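Local coordinates for protein C-type lectin domain family 4, member b1 (Mus musculus, PDB 6LKR) that binds calcium and probably carbohydrate, and may recognise phosphoglycolipids as a close relative does, as a C-type lectin immune receptor, at residues T55-Y64 with V104-W114. Residues are numbered along the deposited sequence; the frame is centred on the assembly and turned at random. Where two conformers were deposited one is given.
Sequences TGILDIHAAY and VTVYYRRNIGW
The indole of W114 has T55 over one face, CB lying 3.5 Å from the centroid of the five-membered ring and 12° off its normal, a CH-pi contact; Y108 CB covers the opposite face. At the indole edge, near its plane, the carbonyl O of D59 meets CH2, while L58 CB reaches the same carbon obliquely. I60 crosses the indole at about a right angle, and its CG2 serves two rings: it touches W114 CZ2 and lies over one face of Y108 in a CH-pi contact, 4.0 Å from that ring's centroid. With chi1 at 57°, CG1 sits between the backbone N and the carbonyl carbon, which puts CG2 anti to that carbon and against both rings. W114 CG lies in plane at the Y108 edge. The Y64 ring has L58 CD2 over one face and D59 O in plane at its edge; its OH accepts from D59 N, pinning the loop to the ring.

The direct polar link is a single bridge: Y64 and V106 form an antiparallel hydrogen-bonded pair, Y64 N to V106 O (3.0 Å) and V106 N to Y64 O (2.7 Å). Farther along, one water donates to I60 O and A62 O, 2.7 Å each, and accepts from Y108 N, bridging the two segments.

The contact thus joins the end of helix 48-56 and the following loop to the hairpin of strands 103-109 and 113-119 in the C-type lectin fold. T55 OG1 is hydrogen-bonded to Q51 O of the same helix, while CB and CG2 make the closest contacts with the indole. CH-pi and apolar packing on W114 therefore joins both helix end (T55) and loop (L58, I60) to the strand carrying the calcium ligands N117 and D118, with the Y64-V106 bonds and the water adding the polar links.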
loop_
_atom_site.group_PDB
_atom_site.type_symbol
_atom_site.label_atom_id
_atom_site.label_comp_id
_atom_site.label_asym_id
_atom_site.label_seq_id
_atom_site.Cartn_x
_atom_site.Cartn_y
_atom_site.Cartn_z
ATOM N N THR A 55 -13.018 8.280 -7.850
ATOM C CA THR A 55 -14.429 8.377 -8.302
ATOM C C THR A 55 -14.710 9.782 -8.847
ATOM O O THR A 55 -15.554 9.888 -9.744
ATOM C CB THR A 55 -15.395 7.914 -7.211
ATOM O OG1 THR A 55 -15.223 8.723 -6.050
ATOM C CG2 THR A 55 -15.182 6.452 -6.892
ATOM N N GLY A 56 -13.982 10.803 -8.395
ATOM C CA GLY A 56 -14.138 12.180 -8.903
ATOM C C GLY A 56 -13.740 12.306 -10.371
ATOM O O GLY A 56 -14.223 13.248 -11.035
ATOM N N ILE A 57 -12.893 11.411 -10.886
ATOM C CA ILE A 57 -12.403 11.496 -12.296
ATOM C C ILE A 57 -13.163 10.511 -13.195
ATOM O O ILE A 57 -12.796 10.401 -14.375
ATOM C CB ILE A 57 -10.874 11.324 -12.369
ATOM C CG1 ILE A 57 -10.403 9.906 -12.035
ATOM C CG2 ILE A 57 -10.204 12.362 -11.491
ATOM C CD1 ILE A 57 -8.979 9.616 -12.473
ATOM N N LEU A 58 -14.204 9.852 -12.674
ATOM C CA LEU A 58 -14.993 8.845 -13.425
ATOM C C LEU A 58 -16.300 9.456 -13.944
ATOM O O LEU A 58 -16.743 10.508 -13.435
ATOM C CB LEU A 58 -15.279 7.638 -12.528
ATOM C CG LEU A 58 -14.052 6.964 -11.918
ATOM C CD1 LEU A 58 -14.453 5.764 -11.073
ATOM C CD2 LEU A 58 -13.048 6.554 -12.987
ATOM N N ASP A 59 -16.882 8.787 -14.935
ATOM C CA ASP A 59 -18.230 9.069 -15.485
ATOM C C ASP A 59 -19.247 8.271 -14.664
ATOM O O ASP A 59 -19.140 7.036 -14.635
ATOM C CB ASP A 59 -18.244 8.725 -16.973
ATOM C CG ASP A 59 -19.584 8.917 -17.656
ATOM O OD1 ASP A 59 -20.585 9.164 -16.956
ATOM O OD2 ASP A 59 -19.608 8.794 -18.891
ATOM N N ILE A 60 -20.197 8.949 -14.013
ATOM C CA ILE A 60 -21.221 8.303 -13.132
ATOM C C ILE A 60 -22.060 7.300 -13.929
ATOM O O ILE A 60 -22.761 6.498 -13.282
ATOM C CB ILE A 60 -22.134 9.332 -12.435
ATOM C CG1 ILE A 60 -22.850 10.246 -13.434
ATOM C CG2 ILE A 60 -21.360 10.126 -11.393
ATOM C CD1 ILE A 60 -24.078 10.918 -12.857
ATOM N N HIS A 61 -22.031 7.351 -15.260
ATOM C CA HIS A 61 -22.816 6.442 -16.137
ATOM C C HIS A 61 -22.042 5.156 -16.450
ATOM O O HIS A 61 -22.621 4.313 -17.152
ATOM C CB HIS A 61 -23.240 7.147 -17.433
ATOM C CG HIS A 61 -24.026 8.389 -17.193
ATOM N ND1 HIS A 61 -25.192 8.389 -16.451
ATOM C CD2 HIS A 61 -23.807 9.668 -17.567
ATOM C CE1 HIS A 61 -25.663 9.617 -16.383
ATOM N NE2 HIS A 61 -24.833 10.419 -17.059
ATOM N N ALA A 62 -20.809 4.989 -15.955
ATOM C CA ALA A 62 -19.954 3.826 -16.297
ATOM C C ALA A 62 -19.491 3.093 -15.031
ATOM O O ALA A 62 -19.417 3.716 -13.963
ATOM C CB ALA A 62 -18.789 4.276 -17.134
ATOM N N ALA A 63 -19.209 1.797 -15.165
ATOM C CA ALA A 63 -18.613 0.942 -14.113
ATOM C C ALA A 63 -17.147 0.704 -14.467
ATOM O O ALA A 63 -16.826 0.596 -15.662
ATOM C CB ALA A 63 -19.375 -0.352 -13.980
ATOM N N TYR A 64 -16.270 0.674 -13.468
ATOM C CA TYR A 64 -14.811 0.590 -13.703
ATOM C C TYR A 64 -14.213 -0.498 -12.832
ATOM O O TYR A 64 -14.432 -0.474 -11.610
ATOM C CB TYR A 64 -14.127 1.914 -13.381
ATOM C CG TYR A 64 -14.616 3.086 -14.187
ATOM C CD1 TYR A 64 -15.818 3.699 -13.883
ATOM C CD2 TYR A 64 -13.856 3.607 -15.222
ATOM C CE1 TYR A 64 -16.267 4.793 -14.600
ATOM C CE2 TYR A 64 -14.286 4.707 -15.944
ATOM C CZ TYR A 64 -15.497 5.298 -15.632
ATOM O OH TYR A 64 -15.942 6.391 -16.307
ATOM N N VAL A 104 -13.684 -6.943 -9.022
ATOM C CA VAL A 104 -14.368 -5.826 -8.314
ATOM C C VAL A 104 -14.439 -4.622 -9.242
ATOM O O VAL A 104 -13.422 -4.278 -9.877
ATOM C CB VAL A 104 -13.682 -5.494 -6.977
ATOM C CG1 VAL A 104 -14.386 -4.370 -6.229
ATOM C CG2 VAL A 104 -13.603 -6.727 -6.096
ATOM N N THR A 105 -15.625 -4.027 -9.318
ATOM C CA THR A 105 -15.857 -2.757 -10.046
ATOM C C THR A 105 -16.306 -1.687 -9.062
ATOM O O THR A 105 -16.797 -2.042 -7.967
ATOM C CB THR A 105 -16.923 -2.881 -11.137
ATOM O OG1 THR A 105 -18.097 -3.454 -10.557
ATOM C CG2 THR A 105 -16.441 -3.708 -12.303
ATOM N N VAL A 106 -16.107 -0.435 -9.441
ATOM C CA VAL A 106 -16.656 0.718 -8.693
ATOM C C VAL A 106 -17.677 1.349 -9.637
ATOM O O VAL A 106 -17.384 1.483 -10.841
ATOM C CB VAL A 106 -15.551 1.680 -8.218
ATOM C CG1 VAL A 106 -14.750 2.252 -9.378
ATOM C CG2 VAL A 106 -16.117 2.791 -7.351
ATOM N N TYR A 107 -18.858 1.672 -9.124
ATOM C CA TYR A 107 -19.947 2.263 -9.935
ATOM C C TYR A 107 -20.833 3.110 -9.026
ATOM O O TYR A 107 -20.744 3.016 -7.786
ATOM C CB TYR A 107 -20.710 1.178 -10.695
ATOM C CG TYR A 107 -21.834 0.514 -9.939
ATOM C CD1 TYR A 107 -21.605 -0.576 -9.116
ATOM C CD2 TYR A 107 -23.140 0.948 -10.093
ATOM C CE1 TYR A 107 -22.644 -1.201 -8.443
ATOM C CE2 TYR A 107 -24.189 0.339 -9.425
ATOM C CZ TYR A 107 -23.942 -0.741 -8.598
ATOM O OH TYR A 107 -24.978 -1.328 -7.939
ATOM N N TYR A 108 -21.644 3.949 -9.657
ATOM C CA TYR A 108 -22.458 4.984 -8.985
ATOM C C TYR A 108 -23.899 4.482 -8.877
ATOM O O TYR A 108 -24.458 4.115 -9.912
ATOM C CB TYR A 108 -22.359 6.287 -9.776
ATOM C CG TYR A 108 -23.023 7.464 -9.118
ATOM C CD1 TYR A 108 -22.329 8.265 -8.229
ATOM C CD2 TYR A 108 -24.349 7.774 -9.378
ATOM C CE1 TYR A 108 -22.929 9.359 -7.626
ATOM C CE2 TYR A 108 -24.967 8.859 -8.778
ATOM C CZ TYR A 108 -24.253 9.653 -7.900
ATOM O OH TYR A 108 -24.847 10.724 -7.303
ATOM N N ARG A 109 -24.441 4.420 -7.660
ATOM C CA ARG A 109 -25.880 4.138 -7.412
ATOM C C ARG A 109 -26.612 5.475 -7.237
ATOM O O ARG A 109 -26.197 6.253 -6.369
ATOM C CB ARG A 109 -26.052 3.238 -6.185
ATOM C CG ARG A 109 -25.684 1.781 -6.424
ATOM C CD ARG A 109 -26.106 0.887 -5.270
ATOM N NE ARG A 109 -25.834 -0.525 -5.513
ATOM C CZ ARG A 109 -25.943 -1.496 -4.605
ATOM N NH1 ARG A 109 -26.323 -1.228 -3.368
ATOM N NH2 ARG A 109 -25.664 -2.743 -4.940
ATOM N N ARG A 110 -27.649 5.714 -8.044
ATOM C CA ARG A 110 -28.459 6.962 -8.000
ATOM C C ARG A 110 -28.917 7.188 -6.553
ATOM O O ARG A 110 -29.367 6.218 -5.920
ATOM C CB ARG A 110 -29.652 6.883 -8.961
ATOM C CG ARG A 110 -29.796 8.085 -9.888
ATOM C CD ARG A 110 -29.486 7.749 -11.339
ATOM N NE ARG A 110 -30.418 6.755 -11.868
ATOM C CZ ARG A 110 -31.613 7.018 -12.405
ATOM N NH1 ARG A 110 -32.054 8.261 -12.514
ATOM N NH2 ARG A 110 -32.368 6.021 -12.837
ATOM N N ASN A 111 -28.732 8.412 -6.046
ATOM C CA ASN A 111 -29.160 8.887 -4.701
ATOM C C ASN A 111 -28.392 8.161 -3.587
ATOM O O ASN A 111 -28.851 8.231 -2.436
ATOM C CB ASN A 111 -30.676 8.759 -4.517
ATOM C CG ASN A 111 -31.452 9.617 -5.497
ATOM O OD1 ASN A 111 -32.320 9.123 -6.213
ATOM N ND2 ASN A 111 -31.132 10.901 -5.545
ATOM N N ILE A 112 -27.247 7.532 -3.892
ATOM C CA ILE A 112 -26.408 6.814 -2.882
ATOM C C ILE A 112 -24.942 7.231 -3.057
ATOM O O ILE A 112 -24.316 7.647 -2.070
ATOM C CB ILE A 112 -26.581 5.285 -3.009
ATOM C CG1 ILE A 112 -28.010 4.834 -2.680
ATOM C CG2 ILE A 112 -25.550 4.550 -2.162
ATOM C CD1 ILE A 112 -28.371 4.921 -1.209
ATOM N N GLY A 113 -24.411 7.085 -4.267
ATOM C CA GLY A 113 -23.028 7.477 -4.586
ATOM C C GLY A 113 -22.213 6.294 -5.065
ATOM O O GLY A 113 -22.803 5.259 -5.467
ATOM N N TRP A 114 -20.896 6.462 -5.061
ATOM C CA TRP A 114 -19.939 5.457 -5.582
ATOM C C TRP A 114 -19.745 4.348 -4.552
ATOM O O TRP A 114 -19.787 4.623 -3.333
ATOM C CB TRP A 114 -18.616 6.122 -5.941
ATOM C CG TRP A 114 -18.712 7.028 -7.123
ATOM C CD1 TRP A 114 -18.905 8.379 -7.114
ATOM C CD2 TRP A 114 -18.582 6.645 -8.503
ATOM N NE1 TRP A 114 -18.897 8.862 -8.394
ATOM C CE2 TRP A 114 -18.700 7.824 -9.267
ATOM C CE3 TRP A 114 -18.348 5.431 -9.161
ATOM C CZ2 TRP A 114 -18.598 7.818 -10.658
ATOM C CZ3 TRP A 114 -18.265 5.423 -10.535
ATOM C CH2 TRP A 114 -18.390 6.605 -11.271
HETATM O O HOH W 1 -21.670 4.178 -12.578
#